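Local coordinates for putative cell surface protein (Streptococcus pyogenes, PDB 4OFQ) that probably acts as a cell-surface adhesin, this part being the C-terminal region of the antigen I/II-family protein AspA, at residues A[22-27]-A[231-236]; A[62-67]-A[137-142]; A[193-198]-A[239-244]; A[248-253]-A[288-293]. All blocks are in the same frame, centred on the assembly; numbering follows the deposited sequence.

Contact 1. Residues A[22-27]-A[231-236]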
loop_
_atom_site.group_PDB
_atom_site.type_symbol
_atom_site.label_atom_id
_atom_site.label_comp_id
_atom_site.label_asym_id
_atom_site.label_seq_id
_atom_site.Cartn_x
_atom_site.Cartn_y
_atom_site.Cartn_z
ATOM N N ASP A 22 6.646 -8.664 -2.034
ATOM C CA ASP A 22 5.271 -8.845 -2.483
ATOM C C ASP A 22 4.758 -10.227 -2.105
ATOM O O ASP A 22 5.433 -10.963 -1.369
ATOM C CB ASP A 22 5.094 -8.561 -3.982
ATOM C CG ASP A 22 5.838 -9.537 -4.874
ATOM O OD1 ASP A 22 6.339 -10.586 -4.400
ATOM O OD2 ASP A 22 5.913 -9.253 -6.088
ATOM N N ASP A 23 3.587 -10.572 -2.641
ATOM C CA ASP A 23 2.930 -11.844 -2.346
ATOM C C ASP A 23 3.669 -13.040 -2.934
ATOM O O ASP A 23 3.365 -14.186 -2.598
ATOM C CB ASP A 23 1.460 -11.827 -2.809
ATOM C CG ASP A 23 1.302 -11.535 -4.299
ATOM O OD1 ASP A 23 2.223 -10.956 -4.919
ATOM O OD2 ASP A 23 0.236 -11.879 -4.857
ATOM N N LYS A 24 4.639 -12.777 -3.807
ATOM C CA LYS A 24 5.498 -13.839 -4.333
ATOM C C LYS A 24 6.934 -13.783 -3.798
ATOM O O LYS A 24 7.831 -14.423 -4.348
ATOM C CB LYS A 24 5.504 -13.827 -5.861
ATOM C CG LYS A 24 4.117 -13.943 -6.473
ATOM C CD LYS A 24 4.176 -14.126 -7.983
ATOM C CE LYS A 24 2.928 -13.564 -8.652
ATOM N NZ LYS A 24 2.795 -12.097 -8.405
ATOM N N GLY A 25 7.142 -13.020 -2.731
ATOM C CA GLY A 25 8.432 -12.939 -2.066
ATOM C C GLY A 25 9.482 -12.138 -2.818
ATOM O O GLY A 25 10.668 -12.205 -2.503
ATOM N N GLN A 26 9.050 -11.379 -3.815
ATOM C CA GLN A 26 9.953 -10.537 -4.591
ATOM C C GLN A 26 10.087 -9.166 -3.942
ATOM O O GLN A 26 9.117 -8.631 -3.421
ATOM C CB GLN A 26 9.424 -10.384 -6.017
ATOM C CG GLN A 26 9.506 -11.666 -6.836
ATOM C CD GLN A 26 10.939 -12.056 -7.160
ATOM O OE1 GLN A 26 11.571 -12.827 -6.429
ATOM N NE2 GLN A 26 11.461 -11.521 -8.260
ATOM N N SER A 27 11.284 -8.590 -3.974
ATOM C CA SER A 27 11.478 -7.255 -3.394
ATOM C C SER A 27 10.711 -6.171 -4.152
ATOM O O SER A 27 10.742 -6.116 -5.380
ATOM C CB SER A 27 12.966 -6.898 -3.332
ATOM O OG SER A 27 13.131 -5.528 -3.018
ATOM N N GLY A 231 4.057 -2.181 -6.795
ATOM C CA GLY A 231 4.417 -3.390 -6.072
ATOM C C GLY A 231 3.292 -4.409 -5.934
ATOM O O GLY A 231 3.313 -5.258 -5.030
ATOM N N TYR A 232 2.324 -4.350 -6.842
ATOM C CA TYR A 232 1.139 -5.192 -6.744
ATOM C C TYR A 232 0.556 -5.494 -8.118
ATOM O O TYR A 232 0.756 -4.743 -9.074
ATOM C CB TYR A 232 0.055 -4.500 -5.907
ATOM C CG TYR A 232 -0.308 -3.127 -6.433
ATOM C CD1 TYR A 232 0.393 -1.998 -6.020
ATOM C CD2 TYR A 232 -1.341 -2.962 -7.348
ATOM C CE1 TYR A 232 0.084 -0.750 -6.497
ATOM C CE2 TYR A 232 -1.663 -1.720 -7.827
ATOM C CZ TYR A 232 -0.954 -0.616 -7.405
ATOM O OH TYR A 232 -1.269 0.624 -7.901
ATOM N N ASP A 233 -0.191 -6.584 -8.184
ATOM C CA ASP A 233 -0.977 -6.924 -9.366
ATOM C C ASP A 233 -2.428 -6.529 -9.146
ATOM O O ASP A 233 -2.814 -6.154 -8.039
ATOM C CB ASP A 233 -0.856 -8.419 -9.632
ATOM C CG ASP A 233 0.579 -8.841 -9.800
ATOM O OD1 ASP A 233 1.266 -8.195 -10.608
ATOM O OD2 ASP A 233 1.032 -9.772 -9.096
ATOM N N LEU A 234 -3.236 -6.621 -10.194
ATOM C CA LEU A 234 -4.622 -6.157 -10.129
ATOM C C LEU A 234 -5.622 -7.280 -9.834
ATOM O O LEU A 234 -5.618 -8.301 -10.510
ATOM C CB LEU A 234 -4.997 -5.454 -11.430
ATOM C CG LEU A 234 -4.300 -4.106 -11.645
ATOM C CD1 LEU A 234 -4.555 -3.543 -13.050
ATOM C CD2 LEU A 234 -4.755 -3.124 -10.568
ATOM N N THR A 235 -6.474 -7.094 -8.822
ATOM C CA THR A 235 -7.518 -8.083 -8.524
ATOM C C THR A 235 -8.944 -7.515 -8.617
ATOM O O THR A 235 -9.923 -8.266 -8.700
ATOM C CB THR A 235 -7.302 -8.778 -7.164
ATOM O OG1 THR A 235 -7.180 -7.800 -6.128
ATOM C CG2 THR A 235 -6.041 -9.620 -7.195
ATOM N N GLU A 236 -9.055 -6.191 -8.596
ATOM C CA GLU A 236 -10.362 -5.527 -8.712
ATOM C C GLU A 236 -10.222 -4.155 -9.360
ATOM O O GLU A 236 -9.299 -3.407 -9.035
ATOM C CB GLU A 236 -11.000 -5.355 -7.336
ATOM C CG GLU A 236 -12.314 -4.548 -7.349
ATOM C CD GLU A 236 -12.917 -4.377 -5.969
ATOM O OE1 GLU A 236 -12.190 -3.955 -5.044
ATOM O OE2 GLU A 236 -14.124 -4.672 -5.808
HETATM O O HOH W 1 1.950 -7.562 -4.138
HETATM O O HOH W 2 -0.444 -11.152 -7.479
#
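Lys24 and Asp233 make the direct polar link here: NZ of Lys24 gives a hydrogen bond of 3.0 Å to OD2 of Asp233, within a salt bridge and nearly in line with the C-O bond. The lysine chain runs out and then bends at its last torsion (chi4 61°), which brings NZ to the end of OD2, the two side chains crossing at about a right angle. The firm part lies behind it, in the type I turn from Asp22 to Gly25. OD1 of Asp22 closes an Asx turn by accepting the backbone N of Lys24 at 2.8 Å. The backbone N of Gln26 reaches that same OD1 at 2.9 Å from the opposite face of the carboxylate, while Arg304 takes OD2. Elsewhere packing is thin: CB of Asp22 comes only to 3.9 Å from O of Gly231. One water donates to O of Gly231 and, weakly, to OD1 of Asp23; a second donates to OD2 of Asp23 and OD2 of Asp233. Arg304 also bridges to Asp233, probably offsetting the clustered acids. The turn follows strand 17-20, and the loop containing 231-236 leads into strand 237-242, so this mostly polar seam joins the two domains.

Contact 2. Residues A[62-67]-A[137-142]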
loop_
_atom_site.group_PDB
_atom_site.type_symbol
_atom_site.label_atom_id
_atom_site.label_comp_id
_atom_site.label_asym_id
_atom_site.label_seq_id
_atom_site.Cartn_x
_atom_site.Cartn_y
_atom_site.Cartn_z
ATOM N N LYS A 62 25.874 -5.123 27.907
ATOM C CA LYS A 62 25.188 -4.025 27.228
ATOM C C LYS A 62 24.129 -4.549 26.258
ATOM O O LYS A 62 23.269 -3.800 25.795
ATOM C CB LYS A 62 26.186 -3.112 26.520
ATOM C CG LYS A 62 27.135 -2.407 27.478
ATOM C CD LYS A 62 28.040 -1.426 26.744
ATOM C CE LYS A 62 29.057 -0.811 27.686
ATOM N NZ LYS A 62 29.823 0.289 27.028
ATOM N N GLY A 63 24.213 -5.838 25.942
ATOM C CA GLY A 63 23.106 -6.548 25.322
ATOM C C GLY A 63 22.977 -6.373 23.823
ATOM O O GLY A 63 23.896 -5.915 23.138
ATOM N N PHE A 64 21.813 -6.743 23.309
ATOM C CA PHE A 64 21.593 -6.763 21.875
ATOM C C PHE A 64 20.205 -6.241 21.602
ATOM O O PHE A 64 19.212 -6.807 22.059
ATOM C CB PHE A 64 21.793 -8.181 21.349
ATOM C CG PHE A 64 23.097 -8.773 21.781
ATOM C CD1 PHE A 64 24.261 -8.460 21.105
ATOM C CD2 PHE A 64 23.180 -9.563 22.919
ATOM C CE1 PHE A 64 25.487 -8.964 21.523
ATOM C CE2 PHE A 64 24.390 -10.072 23.335
ATOM C CZ PHE A 64 25.547 -9.774 22.637
ATOM N N ILE A 65 20.157 -5.116 20.897
ATOM C CA ILE A 65 18.913 -4.406 20.644
ATOM C C ILE A 65 18.711 -4.319 19.142
ATOM O O ILE A 65 19.678 -4.086 18.407
ATOM C CB ILE A 65 18.967 -2.972 21.224
ATOM C CG1 ILE A 65 19.035 -3.028 22.758
ATOM C CG2 ILE A 65 17.749 -2.144 20.733
ATOM C CD1 ILE A 65 19.352 -1.709 23.405
ATOM N N TYR A 66 17.479 -4.552 18.689
ATOM C CA TYR A 66 17.136 -4.332 17.283
ATOM C C TYR A 66 15.993 -3.333 17.247
ATOM O O TYR A 66 15.074 -3.427 18.053
ATOM C CB TYR A 66 16.724 -5.645 16.606
ATOM C CG TYR A 66 16.819 -5.584 15.087
ATOM C CD1 TYR A 66 18.057 -5.520 14.462
ATOM C CD2 TYR A 66 15.675 -5.578 14.285
ATOM C CE1 TYR A 66 18.166 -5.450 13.072
ATOM C CE2 TYR A 66 15.770 -5.513 12.885
ATOM C CZ TYR A 66 17.024 -5.454 12.289
ATOM O OH TYR A 66 17.165 -5.394 10.912
ATOM N N VAL A 67 16.045 -2.383 16.318
ATOM C CA VAL A 67 15.053 -1.309 16.268
ATOM C C VAL A 67 14.415 -1.283 14.895
ATOM O O VAL A 67 15.107 -1.401 13.888
ATOM C CB VAL A 67 15.701 0.092 16.549
ATOM C CG1 VAL A 67 14.759 1.234 16.174
ATOM C CG2 VAL A 67 16.096 0.226 18.018
ATOM N N ALA A 137 23.083 -15.288 27.716
ATOM C CA ALA A 137 22.547 -16.490 27.074
ATOM C C ALA A 137 22.370 -16.295 25.569
ATOM O O ALA A 137 22.662 -17.195 24.770
ATOM C CB ALA A 137 21.217 -16.905 27.714
ATOM N N PHE A 138 21.874 -15.119 25.196
ATOM C CA PHE A 138 21.601 -14.793 23.807
ATOM C C PHE A 138 22.914 -14.682 23.028
ATOM O O PHE A 138 23.000 -15.089 21.864
ATOM C CB PHE A 138 20.804 -13.486 23.746
ATOM C CG PHE A 138 20.176 -13.206 22.409
ATOM C CD1 PHE A 138 18.955 -13.771 22.059
ATOM C CD2 PHE A 138 20.800 -12.356 21.507
ATOM C CE1 PHE A 138 18.374 -13.496 20.821
ATOM C CE2 PHE A 138 20.229 -12.081 20.277
ATOM C CZ PHE A 138 19.024 -12.649 19.934
ATOM N N TYR A 139 23.934 -14.147 23.691
ATOM C CA TYR A 139 25.251 -14.025 23.098
ATOM C C TYR A 139 25.832 -15.405 22.785
ATOM O O TYR A 139 26.337 -15.658 21.689
ATOM C CB TYR A 139 26.192 -13.270 24.038
ATOM C CG TYR A 139 27.609 -13.287 23.542
ATOM C CD1 TYR A 139 27.967 -12.583 22.397
ATOM C CD2 TYR A 139 28.595 -14.028 24.200
ATOM C CE1 TYR A 139 29.263 -12.604 21.917
ATOM C CE2 TYR A 139 29.901 -14.053 23.729
ATOM C CZ TYR A 139 30.225 -13.344 22.581
ATOM O OH TYR A 139 31.509 -13.362 22.096
ATOM N N LYS A 140 25.745 -16.304 23.756
ATOM C CA LYS A 140 26.302 -17.637 23.601
ATOM C C LYS A 140 25.551 -18.448 22.537
ATOM O O LYS A 140 26.162 -19.145 21.721
ATOM C CB LYS A 140 26.288 -18.349 24.958
ATOM C CG LYS A 140 26.913 -19.728 24.984
ATOM C CD LYS A 140 26.897 -20.271 26.407
ATOM C CE LYS A 140 27.709 -21.548 26.536
ATOM N NZ LYS A 140 27.586 -22.113 27.911
ATOM N N ALA A 141 24.227 -18.333 22.528
ATOM C CA ALA A 141 23.401 -19.136 21.634
ATOM C C ALA A 141 23.412 -18.661 20.183
ATOM O O ALA A 141 23.418 -19.486 19.263
ATOM C CB ALA A 141 21.962 -19.205 22.154
ATOM N N TYR A 142 23.392 -17.345 19.972
ATOM C CA TYR A 142 23.216 -16.811 18.619
ATOM C C TYR A 142 24.347 -15.909 18.143
ATOM O O TYR A 142 24.914 -16.151 17.093
ATOM C CB TYR A 142 21.854 -16.113 18.484
ATOM C CG TYR A 142 20.740 -17.034 18.916
ATOM C CD1 TYR A 142 20.387 -18.132 18.142
ATOM C CD2 TYR A 142 20.091 -16.846 20.122
ATOM C CE1 TYR A 142 19.395 -18.998 18.546
ATOM C CE2 TYR A 142 19.109 -17.712 20.541
ATOM C CZ TYR A 142 18.764 -18.784 19.754
ATOM O OH TYR A 142 17.776 -19.644 20.177
#
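Phe64 turns its ring obliquely toward two aromatic side chains of helix 135-143, Phe138 and Tyr139. One face of the Phe138 ring carries Tyr142 from the next helical turn, whose CD2 sits 3.7 Å above the plane of that ring and toward its rim; Phe175, from outside, meets the Phe64 ring edge-to-face. Across the contact, CD2 of Phe64 touches CD2 of Phe138 at 3.9 Å. The far end of the same ring lies against the root of Tyr139: CE2 of Phe64 is 3.7 Å from CB of Tyr139. Its CZ reaches CD1 of the Tyr139 ring, also at 3.7 Å. Phe138 and Tyr139 both hold CG opposite their own backbone N (chi1 -166° and 172°), yet, being neighbours on the helix, they leave it in different directions and take the Phe64 ring at two points. The joint is buried and purely apolar; the hydroxyl of Tyr139 looks elsewhere, to the backbone N of Ala55. Gly63, with positive phi, is where the chain leaves helical geometry before strand 64-70. This is helix-on-strand packing at one end of the beta sandwich: strand 64-70 pairs with 127-132, and the calcium ligands Asp69 and Tyr70 lie at its other end.

Contact 3. Residues A[193-198]-A[239-244]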
loop_
_atom_site.group_PDB
_atom_site.type_symbol
_atom_site.label_atom_id
_atom_site.label_comp_id
_atom_site.label_asym_id
_atom_site.label_seq_id
_atom_site.Cartn_x
_atom_site.Cartn_y
_atom_site.Cartn_z
ATOM N N VAL A 193 -10.520 9.922 -8.795
ATOM C CA VAL A 193 -11.291 9.677 -10.013
ATOM C C VAL A 193 -12.206 10.869 -10.254
ATOM O O VAL A 193 -12.470 11.647 -9.341
ATOM C CB VAL A 193 -12.133 8.371 -9.945
ATOM C CG1 VAL A 193 -11.205 7.137 -9.963
ATOM C CG2 VAL A 193 -13.021 8.371 -8.714
ATOM N N HIS A 194 -12.684 11.015 -11.483
ATOM C CA HIS A 194 -13.502 12.167 -11.830
ATOM C C HIS A 194 -14.749 11.755 -12.593
ATOM O O HIS A 194 -14.742 10.783 -13.359
ATOM C CB HIS A 194 -12.687 13.181 -12.640
ATOM C CG HIS A 194 -11.481 13.694 -11.917
ATOM N ND1 HIS A 194 -10.257 13.066 -11.972
ATOM C CD2 HIS A 194 -11.317 14.767 -11.107
ATOM C CE1 HIS A 194 -9.387 13.732 -11.234
ATOM N NE2 HIS A 194 -10.006 14.770 -10.698
ATOM N N LYS A 195 -15.826 12.494 -12.371
ATOM C CA LYS A 195 -17.055 12.260 -13.101
ATOM C C LYS A 195 -17.392 13.509 -13.870
ATOM O O LYS A 195 -17.249 14.606 -13.345
ATOM C CB LYS A 195 -18.211 11.917 -12.167
ATOM C CG LYS A 195 -19.515 11.711 -12.929
ATOM C CD LYS A 195 -20.565 10.976 -12.087
ATOM C CE LYS A 195 -21.798 10.672 -12.922
ATOM N NZ LYS A 195 -22.739 9.792 -12.190
ATOM N N ASP A 196 -17.809 13.364 -15.125
ATOM C CA ASP A 196 -18.328 14.524 -15.833
ATOM C C ASP A 196 -19.643 14.165 -16.484
ATOM O O ASP A 196 -20.009 12.979 -16.582
ATOM C CB ASP A 196 -17.324 15.074 -16.849
ATOM C CG ASP A 196 -17.366 16.602 -16.934
ATOM O OD1 ASP A 196 -18.438 17.221 -16.640
ATOM O OD2 ASP A 196 -16.318 17.183 -17.289
ATOM N N VAL A 197 -20.385 15.195 -16.871
ATOM C CA VAL A 197 -21.656 14.997 -17.552
ATOM C C VAL A 197 -21.644 15.815 -18.848
ATOM O O VAL A 197 -21.279 16.995 -18.853
ATOM C CB VAL A 197 -22.874 15.338 -16.651
ATOM C CG1 VAL A 197 -22.815 16.782 -16.151
ATOM C CG2 VAL A 197 -24.169 15.084 -17.404
ATOM N N PHE A 198 -22.014 15.156 -19.942
ATOM C CA PHE A 198 -21.963 15.743 -21.273
ATOM C C PHE A 198 -23.278 15.619 -22.006
ATOM O O PHE A 198 -24.100 14.759 -21.689
ATOM C CB PHE A 198 -20.929 15.001 -22.119
ATOM C CG PHE A 198 -19.543 15.055 -21.577
ATOM C CD1 PHE A 198 -18.781 16.201 -21.705
ATOM C CD2 PHE A 198 -18.978 13.948 -20.968
ATOM C CE1 PHE A 198 -17.488 16.252 -21.214
ATOM C CE2 PHE A 198 -17.685 13.996 -20.488
ATOM C CZ PHE A 198 -16.940 15.154 -20.610
ATOM N N PHE A 239 -16.431 -0.061 -11.388
ATOM C CA PHE A 239 -17.139 1.208 -11.307
ATOM C C PHE A 239 -18.480 0.939 -10.646
ATOM O O PHE A 239 -19.196 0.018 -11.046
ATOM C CB PHE A 239 -17.417 1.767 -12.706
ATOM C CG PHE A 239 -16.192 2.041 -13.536
ATOM C CD1 PHE A 239 -15.510 1.007 -14.159
ATOM C CD2 PHE A 239 -15.764 3.346 -13.756
ATOM C CE1 PHE A 239 -14.401 1.255 -14.954
ATOM C CE2 PHE A 239 -14.663 3.602 -14.555
ATOM C CZ PHE A 239 -13.975 2.544 -15.157
ATOM N N VAL A 240 -18.837 1.753 -9.652
ATOM C CA VAL A 240 -20.154 1.663 -9.030
ATOM C C VAL A 240 -20.857 3.032 -9.073
ATOM O O VAL A 240 -20.290 4.056 -8.678
ATOM C CB VAL A 240 -20.058 1.162 -7.579
ATOM C CG1 VAL A 240 -21.443 1.042 -6.981
ATOM C CG2 VAL A 240 -19.350 -0.185 -7.532
ATOM N N ASP A 241 -22.096 3.056 -9.541
ATOM C CA ASP A 241 -22.782 4.338 -9.710
ATOM C C ASP A 241 -24.252 4.184 -9.339
ATOM O O ASP A 241 -24.976 3.417 -9.970
ATOM C CB ASP A 241 -22.617 4.824 -11.163
ATOM C CG ASP A 241 -23.025 6.264 -11.350
ATOM O OD1 ASP A 241 -23.982 6.706 -10.685
ATOM O OD2 ASP A 241 -22.375 6.967 -12.146
ATOM N N GLN A 242 -24.680 4.884 -8.284
ATOM C CA GLN A 242 -26.090 4.900 -7.912
ATOM C C GLN A 242 -26.738 6.038 -8.672
ATOM O O GLN A 242 -26.633 7.200 -8.273
ATOM C CB GLN A 242 -26.262 5.126 -6.403
ATOM C CG GLN A 242 -27.722 5.348 -5.973
ATOM C CD GLN A 242 -28.651 4.189 -6.329
ATOM O OE1 GLN A 242 -28.448 3.057 -5.879
ATOM N NE2 GLN A 242 -29.692 4.474 -7.130
ATOM N N LEU A 243 -27.382 5.712 -9.786
ATOM C CA LEU A 243 -28.004 6.733 -10.615
ATOM C C LEU A 243 -29.259 7.252 -9.936
ATOM O O LEU A 243 -29.915 6.521 -9.204
ATOM C CB LEU A 243 -28.354 6.152 -11.987
ATOM C CG LEU A 243 -27.153 5.726 -12.828
ATOM C CD1 LEU A 243 -27.602 4.835 -13.984
ATOM C CD2 LEU A 243 -26.401 6.953 -13.331
ATOM N N GLN A 244 -29.570 8.527 -10.151
ATOM C CA GLN A 244 -30.820 9.085 -9.654
ATOM C C GLN A 244 -31.912 8.614 -10.602
ATOM O O GLN A 244 -32.367 9.368 -11.456
ATOM C CB GLN A 244 -30.746 10.609 -9.643
ATOM C CG GLN A 244 -31.836 11.273 -8.846
ATOM C CD GLN A 244 -31.617 12.773 -8.716
ATOM O OE1 GLN A 244 -30.539 13.227 -8.332
ATOM N NE2 GLN A 244 -32.642 13.543 -9.037
#
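Lys195 and Asp241 face each other from strands that share no backbone bonds, their CA atoms 10.3 Å apart as the nearest pair. The lysine chain is extended all the way from CB and spans most of that gap. Asp241 comes from the other side at about a right angle, its CG opposite the backbone N (chi1 -167°). NZ of Lys195 donates to OD2 of Asp241 at 2.8 Å, with an N-H...O angle of 157°, OD2 accepting on its syn lone pair, the side of OD1. Nothing else across these segments comes so near: OD1 of Asp241 is 3.7 Å from NZ of Lys195. That nitrogen is no ordinary lysine end, for it is bonded covalently to CG of Asn326, making an intramolecular isopeptide bond. In Gram-positive surface proteins such Lys-Asn links typically have an acidic residue beside them, which assists their formation; Asp241 is probably its counterpart. The pair is buried inside the C-terminal beta sandwich. Strand 194-198 edges one sheet beside 216-222, which carries Tyr219 next to the linked lysine, while strand 237-242 lies between 289-294 and 323-332 in the other.

Contact 4. Residues A[248-253]-A[288-293]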
loop_
_atom_site.group_PDB
_atom_site.type_symbol
_atom_site.label_atom_id
_atom_site.label_comp_id
_atom_site.label_asym_id
_atom_site.label_seq_id
_atom_site.Cartn_x
_atom_site.Cartn_y
_atom_site.Cartn_z
ATOM N N ASP A 248 -33.132 9.898 -14.183
ATOM C CA ASP A 248 -32.222 9.420 -15.226
ATOM C C ASP A 248 -32.576 7.980 -15.545
ATOM O O ASP A 248 -32.548 7.116 -14.669
ATOM C CB ASP A 248 -30.769 9.447 -14.758
ATOM C CG ASP A 248 -30.113 10.818 -14.873
ATOM O OD1 ASP A 248 -30.672 11.720 -15.528
ATOM O OD2 ASP A 248 -29.015 10.982 -14.287
ATOM N N LEU A 249 -32.916 7.713 -16.796
ATOM C CA LEU A 249 -33.244 6.349 -17.182
ATOM C C LEU A 249 -32.087 5.752 -17.989
ATOM O O LEU A 249 -31.839 6.161 -19.126
ATOM C CB LEU A 249 -34.549 6.331 -17.979
ATOM C CG LEU A 249 -35.008 5.007 -18.601
ATOM C CD1 LEU A 249 -35.466 4.023 -17.537
ATOM C CD2 LEU A 249 -36.102 5.270 -19.610
ATOM N N TYR A 250 -31.379 4.802 -17.382
ATOM C CA TYR A 250 -30.262 4.102 -18.022
ATOM C C TYR A 250 -30.609 3.574 -19.414
ATOM O O TYR A 250 -31.649 2.938 -19.609
ATOM C CB TYR A 250 -29.775 2.949 -17.132
ATOM C CG TYR A 250 -28.635 2.134 -17.708
ATOM C CD1 TYR A 250 -27.317 2.535 -17.555
ATOM C CD2 TYR A 250 -28.879 0.947 -18.383
ATOM C CE1 TYR A 250 -26.271 1.781 -18.081
ATOM C CE2 TYR A 250 -27.839 0.185 -18.909
ATOM C CZ TYR A 250 -26.544 0.607 -18.752
ATOM O OH TYR A 250 -25.525 -0.152 -19.274
ATOM N N GLN A 251 -29.731 3.848 -20.376
ATOM C CA GLN A 251 -29.904 3.355 -21.743
ATOM C C GLN A 251 -28.847 2.309 -22.085
ATOM O O GLN A 251 -29.178 1.190 -22.466
ATOM C CB GLN A 251 -29.835 4.503 -22.750
ATOM C CG GLN A 251 -30.880 5.590 -22.532
ATOM C CD GLN A 251 -32.280 5.078 -22.766
ATOM O OE1 GLN A 251 -32.588 4.567 -23.848
ATOM N NE2 GLN A 251 -33.139 5.191 -21.750
ATOM N N LYS A 252 -27.578 2.674 -21.939
ATOM C CA LYS A 252 -26.490 1.779 -22.328
ATOM C C LYS A 252 -25.162 2.276 -21.775
ATOM O O LYS A 252 -25.057 3.414 -21.316
ATOM C CB LYS A 252 -26.410 1.697 -23.854
ATOM C CG LYS A 252 -25.730 2.897 -24.494
ATOM C CD LYS A 252 -25.486 2.661 -25.978
ATOM C CE LYS A 252 -24.222 3.354 -26.454
ATOM N NZ LYS A 252 -22.995 2.857 -25.779
ATOM N N ASP A 253 -24.138 1.428 -21.807
ATOM C CA ASP A 253 -22.815 1.908 -21.439
ATOM C C ASP A 253 -21.770 1.531 -22.473
ATOM O O ASP A 253 -22.074 0.883 -23.485
ATOM C CB ASP A 253 -22.405 1.422 -20.046
ATOM C CG ASP A 253 -22.197 -0.086 -19.988
ATOM O OD1 ASP A 253 -22.428 -0.774 -21.007
ATOM O OD2 ASP A 253 -21.803 -0.591 -18.915
ATOM N N GLY A 288 -31.800 1.526 -9.395
ATOM C CA GLY A 288 -30.944 2.488 -10.073
ATOM C C GLY A 288 -29.461 2.219 -9.905
ATOM O O GLY A 288 -28.621 3.032 -10.294
ATOM N N HIS A 289 -29.127 1.070 -9.329
ATOM C CA HIS A 289 -27.734 0.734 -9.061
ATOM C C HIS A 289 -27.031 0.192 -10.307
ATOM O O HIS A 289 -27.449 -0.812 -10.878
ATOM C CB HIS A 289 -27.652 -0.285 -7.925
ATOM C CG HIS A 289 -26.257 -0.546 -7.437
ATOM N ND1 HIS A 289 -25.479 -1.576 -7.921
ATOM C CD2 HIS A 289 -25.517 0.069 -6.484
ATOM C CE1 HIS A 289 -24.313 -1.576 -7.297
ATOM N NE2 HIS A 289 -24.312 -0.592 -6.418
ATOM N N TYR A 290 -25.952 0.863 -10.698
ATOM C CA TYR A 290 -25.154 0.490 -11.859
ATOM C C TYR A 290 -23.760 0.037 -11.431
ATOM O O TYR A 290 -23.107 0.688 -10.625
ATOM C CB TYR A 290 -25.022 1.685 -12.813
ATOM C CG TYR A 290 -23.988 1.492 -13.902
ATOM C CD1 TYR A 290 -22.655 1.859 -13.703
ATOM C CD2 TYR A 290 -24.343 0.953 -15.133
ATOM C CE1 TYR A 290 -21.705 1.680 -14.695
ATOM C CE2 TYR A 290 -23.404 0.762 -16.128
ATOM C CZ TYR A 290 -22.084 1.136 -15.902
ATOM O OH TYR A 290 -21.142 0.966 -16.883
ATOM N N GLU A 291 -23.288 -1.053 -12.017
ATOM C CA GLU A 291 -21.966 -1.559 -11.715
ATOM C C GLU A 291 -21.300 -2.061 -13.002
ATOM O O GLU A 291 -21.937 -2.732 -13.802
ATOM C CB GLU A 291 -22.128 -2.712 -10.727
ATOM C CG GLU A 291 -20.864 -3.273 -10.172
ATOM C CD GLU A 291 -21.152 -4.433 -9.247
ATOM O OE1 GLU A 291 -21.759 -4.197 -8.177
ATOM O OE2 GLU A 291 -20.798 -5.578 -9.610
ATOM N N LEU A 292 -20.035 -1.716 -13.213
ATOM C CA LEU A 292 -19.255 -2.362 -14.267
ATOM C C LEU A 292 -17.944 -2.843 -13.659
ATOM O O LEU A 292 -17.158 -2.046 -13.145
ATOM C CB LEU A 292 -19.006 -1.415 -15.451
ATOM C CG LEU A 292 -18.247 -1.995 -16.653
ATOM C CD1 LEU A 292 -18.710 -1.363 -17.956
ATOM C CD2 LEU A 292 -16.747 -1.787 -16.486
ATOM N N ALA A 293 -17.714 -4.148 -13.720
ATOM C CA ALA A 293 -16.536 -4.754 -13.103
ATOM C C ALA A 293 -15.668 -5.457 -14.127
ATOM O O ALA A 293 -16.159 -6.248 -14.945
ATOM C CB ALA A 293 -16.951 -5.752 -12.015
#
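Tyr290 and Tyr250 lean together between the two sheets of the C-terminal beta sandwich, where the axes of strands 248-253 and 289-293 come within 10.0 Å, their directions 28° from parallel. The two rings meet obliquely, planes 39° apart, with CE1 of Tyr250 touching CE2 of Tyr290 at 3.6 Å. Tyr250 also stacks on Tyr283, so it is held from a second direction. The Asp253 carboxylate is turned almost perpendicular to the Tyr290 ring, and its OD2 arrives at the ring's edge. The hydroxyl of Tyr290 donates to that OD2 at 2.6 Å, on the anti lone pair, turned away from OD1. With CG between the backbone N and carbonyl carbon (chi1 67°), the carboxylate is set beside the Tyr290 hydroxyl. Thr281 OG1 is a second hydrogen-bond partner, so OD2 takes part in two hydrogen bonds. The bulge at Gln251 and Lys252, opposite Val315, shapes the strand just before it. Against the same oxygen, OD2 of Asp253, lies CD1 of Leu292, 3.3 Å away.

Along the chain, contact 2 is nested within the long loop that contact 1 closes, contact 3 alternates with contact 1, and contact 4 follows all of them. The segments of contacts 1 and 3 adjoin where 231-236 runs on into 239-244, though their centres are 29 Å apart. Contact 2 is the one lying wholly in the N-terminal domain, its centre about 58 Å from that of contact 3 and 63 Å from that of contact 4. The centres of contacts 3 and 4 are about 10 Å apart, and their neighbouring strands 237-242 and 289-294 touch. Contact 1 spans the two domains, tying a covalently braced C-terminal sandwich and a calcium-bearing N-terminal one into one elongated unit, consistent with a stalk-like part of an adhesin.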